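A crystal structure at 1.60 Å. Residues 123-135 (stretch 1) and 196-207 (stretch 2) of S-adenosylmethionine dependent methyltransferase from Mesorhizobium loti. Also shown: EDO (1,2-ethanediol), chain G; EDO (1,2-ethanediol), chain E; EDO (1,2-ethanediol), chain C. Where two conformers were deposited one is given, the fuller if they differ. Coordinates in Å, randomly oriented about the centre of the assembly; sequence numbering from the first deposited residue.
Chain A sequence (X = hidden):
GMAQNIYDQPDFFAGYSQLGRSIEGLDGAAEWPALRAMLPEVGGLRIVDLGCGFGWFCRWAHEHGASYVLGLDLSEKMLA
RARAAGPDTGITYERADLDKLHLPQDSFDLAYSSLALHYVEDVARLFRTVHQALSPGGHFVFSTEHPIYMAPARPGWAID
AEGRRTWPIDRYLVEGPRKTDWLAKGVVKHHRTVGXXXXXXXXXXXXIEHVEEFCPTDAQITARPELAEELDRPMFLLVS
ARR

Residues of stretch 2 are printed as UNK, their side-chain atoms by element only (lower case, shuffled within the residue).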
# COMPACT_ATOMS: atom_id res chain seq x y z
N VAL A 123 7.88 15.51 0.37
CA VAL A 123 6.64 15.16 1.06
C VAL A 123 6.90 14.73 2.50
O VAL A 123 6.07 15.00 3.37
CB VAL A 123 5.80 14.14 0.27
CG1 VAL A 123 6.33 12.72 0.40
CG2 VAL A 123 4.36 14.23 0.69
N ALA A 124 8.04 14.09 2.76
CA ALA A 124 8.42 13.68 4.12
C ALA A 124 8.50 14.88 5.07
O ALA A 124 8.00 14.80 6.21
CB ALA A 124 9.74 12.90 4.14
N ARG A 125 9.03 16.00 4.59
CA ARG A 125 9.09 17.25 5.37
C ARG A 125 7.67 17.69 5.74
O ARG A 125 7.39 18.02 6.89
CB ARG A 125 9.84 18.34 4.61
CG ARG A 125 9.93 19.68 5.32
CD ARG A 125 10.79 20.64 4.53
NE ARG A 125 11.07 21.90 5.22
CZ ARG A 125 10.26 22.97 5.29
NH1 ARG A 125 9.04 22.98 4.74
NH2 ARG A 125 10.68 24.06 5.95
N LEU A 126 6.79 17.68 4.74
CA LEU A 126 5.37 18.03 4.97
C LEU A 126 4.73 17.08 6.00
O LEU A 126 4.03 17.54 6.90
CB LEU A 126 4.59 18.08 3.65
CG LEU A 126 3.11 18.45 3.73
CD1 LEU A 126 2.63 19.21 2.46
CD2 LEU A 126 2.23 17.22 4.00
N PHE A 127 4.98 15.78 5.89
CA PHE A 127 4.45 14.81 6.86
C PHE A 127 4.92 15.12 8.28
O PHE A 127 4.13 15.05 9.23
CB PHE A 127 4.87 13.37 6.52
CG PHE A 127 4.29 12.78 5.25
CD1 PHE A 127 3.13 13.28 4.66
CD2 PHE A 127 4.85 11.62 4.72
CE1 PHE A 127 2.58 12.67 3.52
CE2 PHE A 127 4.32 11.01 3.58
CZ PHE A 127 3.18 11.52 2.99
N ARG A 128 6.20 15.44 8.45
CA ARG A 128 6.72 15.79 9.78
C ARG A 128 6.06 17.05 10.34
O ARG A 128 5.76 17.11 11.53
CB ARG A 128 8.23 15.93 9.78
CG ARG A 128 8.93 14.63 9.44
CD ARG A 128 10.44 14.77 9.50
NE ARG A 128 11.06 15.73 8.56
CZ ARG A 128 11.60 15.44 7.36
NH1 ARG A 128 11.57 14.21 6.87
NH2 ARG A 128 12.17 16.41 6.64
N THR A 129 5.80 18.01 9.46
CA THR A 129 5.12 19.25 9.84
C THR A 129 3.69 18.98 10.28
O THR A 129 3.24 19.50 11.32
CB THR A 129 5.20 20.26 8.68
OG1 THR A 129 6.57 20.62 8.49
CG2 THR A 129 4.41 21.53 8.96
N VAL A 130 2.99 18.16 9.51
CA VAL A 130 1.62 17.77 9.86
C VAL A 130 1.62 16.98 11.18
O VAL A 130 0.79 17.24 12.05
CB VAL A 130 0.92 17.02 8.70
CG1 VAL A 130 -0.45 16.44 9.15
CG2 VAL A 130 0.73 17.96 7.50
N HIS A 131 2.58 16.07 11.35
CA HIS A 131 2.65 15.27 12.58
C HIS A 131 2.74 16.17 13.83
O HIS A 131 1.96 15.99 14.77
CB HIS A 131 3.81 14.27 12.53
CG HIS A 131 3.90 13.39 13.74
ND1 HIS A 131 4.60 13.75 14.87
CD2 HIS A 131 3.42 12.15 13.97
CE1 HIS A 131 4.53 12.78 15.76
NE2 HIS A 131 3.81 11.80 15.24
N GLN A 132 3.64 17.16 13.82
CA GLN A 132 3.78 18.06 15.00
C GLN A 132 2.57 18.99 15.22
O GLN A 132 2.32 19.40 16.36
CB GLN A 132 5.11 18.83 14.98
CG GLN A 132 5.33 19.83 13.87
CD GLN A 132 4.68 21.18 14.10
OE1 GLN A 132 4.86 21.80 15.16
NE2 GLN A 132 3.97 21.67 13.10
N ALA A 133 1.86 19.32 14.14
CA ALA A 133 0.66 20.15 14.20
C ALA A 133 -0.54 19.42 14.79
O ALA A 133 -1.44 20.06 15.32
CB ALA A 133 0.30 20.68 12.79
N LEU A 134 -0.54 18.09 14.69
CA LEU A 134 -1.65 17.27 15.20
C LEU A 134 -1.48 16.97 16.68
O LEU A 134 -0.37 16.69 17.16
CB LEU A 134 -1.76 15.95 14.42
CG LEU A 134 -2.30 16.04 12.99
CD1 LEU A 134 -2.07 14.74 12.21
CD2 LEU A 134 -3.77 16.42 13.01
N SER A 135 -2.59 17.04 17.41
CA SER A 135 -2.59 16.65 18.83
C SER A 135 -2.57 15.13 18.90
O SER A 135 -2.98 14.47 17.94
CB SER A 135 -3.81 17.22 19.55
OG SER A 135 -3.70 18.62 19.57
N UNK A 196 6.75 3.78 -0.70
CA UNK A 196 7.51 4.99 -0.36
C UNK A 196 6.65 5.96 0.46
O UNK A 196 7.09 6.49 1.47
o UNK A 196 9.03 4.81 -2.22
c UNK A 196 8.66 7.05 -1.30
c UNK A 196 8.04 5.67 -1.62
N UNK A 197 5.43 6.20 0.01
CA UNK A 197 4.51 7.10 0.73
C UNK A 197 4.22 6.61 2.13
O UNK A 197 4.28 7.38 3.09
o UNK A 197 3.50 7.85 -1.32
c UNK A 197 3.19 7.24 -0.07
c UNK A 197 2.10 8.03 0.68
N UNK A 198 3.89 5.33 2.26
CA UNK A 198 3.57 4.76 3.56
C UNK A 198 4.76 4.72 4.50
O UNK A 198 4.65 5.05 5.69
c UNK A 198 1.16 1.86 2.53
c UNK A 198 2.94 3.38 3.42
c UNK A 198 0.55 4.22 3.16
c UNK A 198 1.63 3.32 2.62
N UNK A 199 5.92 4.32 3.97
CA UNK A 199 7.15 4.29 4.78
C UNK A 199 7.53 5.68 5.29
O UNK A 199 7.96 5.83 6.43
n UNK A 199 8.91 1.73 2.74
c UNK A 199 8.12 2.23 3.69
c UNK A 199 8.29 3.71 3.98
o UNK A 199 7.33 1.53 4.34
N UNK A 200 7.32 6.70 4.46
CA UNK A 200 7.57 8.10 4.84
C UNK A 200 6.63 8.55 5.96
O UNK A 200 7.07 9.22 6.91
c UNK A 200 7.46 9.00 3.64
N UNK A 201 5.36 8.15 5.90
CA UNK A 201 4.43 8.42 7.00
C UNK A 201 4.89 7.76 8.29
O UNK A 201 4.91 8.39 9.34
c UNK A 201 3.02 7.93 6.66
c UNK A 201 2.23 8.77 5.65
c UNK A 201 0.99 8.00 5.15
c UNK A 201 1.81 10.08 6.30
N UNK A 202 5.28 6.50 8.19
CA UNK A 202 5.71 5.72 9.37
C UNK A 202 6.98 6.34 9.99
O UNK A 202 7.02 6.58 11.21
c UNK A 202 4.76 2.23 7.90
c UNK A 202 4.58 3.56 8.64
c UNK A 202 5.92 4.22 8.98
c UNK A 202 6.58 3.41 10.14
N UNK A 203 7.97 6.65 9.16
CA UNK A 203 9.23 7.28 9.62
C UNK A 203 8.97 8.66 10.27
O UNK A 203 9.68 9.07 11.19
c UNK A 203 10.20 7.42 8.44
c UNK A 203 11.62 7.78 8.75
n UNK A 203 11.07 7.17 4.92
c UNK A 203 12.50 7.81 7.48
n UNK A 203 11.84 5.01 5.11
n UNK A 203 12.45 6.53 6.74
c UNK A 203 11.77 6.25 5.61
N UNK A 204 7.94 9.35 9.77
CA UNK A 204 7.50 10.65 10.29
C UNK A 204 6.72 10.59 11.62
O UNK A 204 6.42 11.63 12.19
o UNK A 204 7.52 11.68 8.08
c UNK A 204 6.70 11.41 9.21
N UNK A 205 6.38 9.39 12.09
CA UNK A 205 5.68 9.19 13.37
C UNK A 205 4.23 8.73 13.33
O UNK A 205 3.62 8.55 14.39
N UNK A 206 3.71 8.50 12.13
CA UNK A 206 2.31 8.09 11.94
C UNK A 206 2.16 6.58 11.96
O UNK A 206 3.07 5.85 11.58
c UNK A 206 1.52 10.08 10.53
c UNK A 206 2.21 12.31 9.80
c UNK A 206 0.12 12.02 10.98
c UNK A 206 2.45 10.92 9.91
c UNK A 206 1.74 8.60 10.60
c UNK A 206 1.04 12.86 10.35
c UNK A 206 0.36 10.64 11.05
N UNK A 207 0.98 6.14 12.40
CA UNK A 207 0.57 4.76 12.28
C UNK A 207 -0.36 4.76 11.08
O UNK A 207 -1.22 5.62 10.98
c UNK A 207 -0.17 4.33 13.49
C1 EDO G . 10.62 3.55 8.02
O1 EDO G . 9.30 4.11 8.04
C2 EDO G . 10.68 2.43 7.00
O2 EDO G . 9.61 1.53 7.25
C1 EDO E . 13.73 14.42 3.33
O1 EDO E . 12.57 14.97 3.96
C2 EDO E . 14.69 13.88 4.38
O2 EDO E . 14.06 12.91 5.25
C1 EDO C . 2.42 10.83 -2.60
O1 EDO C . 3.63 10.46 -1.90
C2 EDO C . 2.53 10.58 -4.11
O2 EDO C . 3.27 11.61 -4.78
O HOH W 1 10.29 11.61 7.94
O HOH W 2 2.88 9.67 16.99

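Position 196 has a first carbon carrying one oxygen and one carbon. That fork defines Thr 196, which does not reach stretch 1.

Position 197 has the same three atoms, again one oxygen and one carbon on the first carbon. This is Thr 197. Its backbone O lies 3.7 Å from Phe 127 CE2, and its OG1 hydrogen-bonds O1 of a 1,2-ethanediol (chain C) at 2.7 Å.

Position 198 has four carbons, forked at the second, and points away from stretch 1. It is Leu 198.

Position 199 has two carbons, the second carrying one oxygen and one nitrogen. The atoms fit an amide, Asn 199, also directed away.

Position 200 has a single carbon, CB, 3.7 Å from Phe 127 CE2 at the ring edge. It is Ala 200.

Position 201 has four carbons forked at the second, lying over one face of the Phe 127 ring. It is Leu 201. Its CD2 sits 3.6 Å from the centroid of that ring, almost on the ring normal, a CH-pi contact.

Position 202 has four carbons forked at the first, with one arm two carbons long. This is Ile 202, out of reach of stretch 1.

Position 203 has three carbons, a nitrogen, then a carbon carrying two more nitrogens. The guanidinium identifies Arg 203, which is exposed and makes no contact with stretch 1.

Position 204 has one carbon and one oxygen. The oxygen is 3.5 Å from Phe 127 CB and 3.5 Å from Arg 128 CG. It is Ser 204. Its OG donates to Ala 200 O at 2.8 Å, back to the preceding turn, and accepts from water 1, which in turn accepts from Arg 128 NH1.

Position 205 has no side-chain atoms and a phi of 109°. It is Gly 205, in a Schellman motif. An ideal CB would clash with His 131 NE2 at 2.6 Å.

Position 206 has one carbon and a six-carbon ring. The ring edge meets Val 130, Leu 134 CD1 and Phe 127 O, and one face receives the edge of His 131. It is Phe 206.

Position 207 has one carbon and no contact with stretch 1. It is Ala 207.

The two helices cross at -40°, with axes 9.2 Å apart at closest approach. Packing dominates: no direct hydrogen bond between the stretches is clear. Phe 127 fits against Ala 200 and Leu 201, while Phe 206 packs beside the later turns of helix 123-133. Two waters add polar links, water 2 joining His 131 NE2 and Gly 205 O at 2.9 Å each.

Stretch 2, residues 196-207: TTLNALIRSGFA
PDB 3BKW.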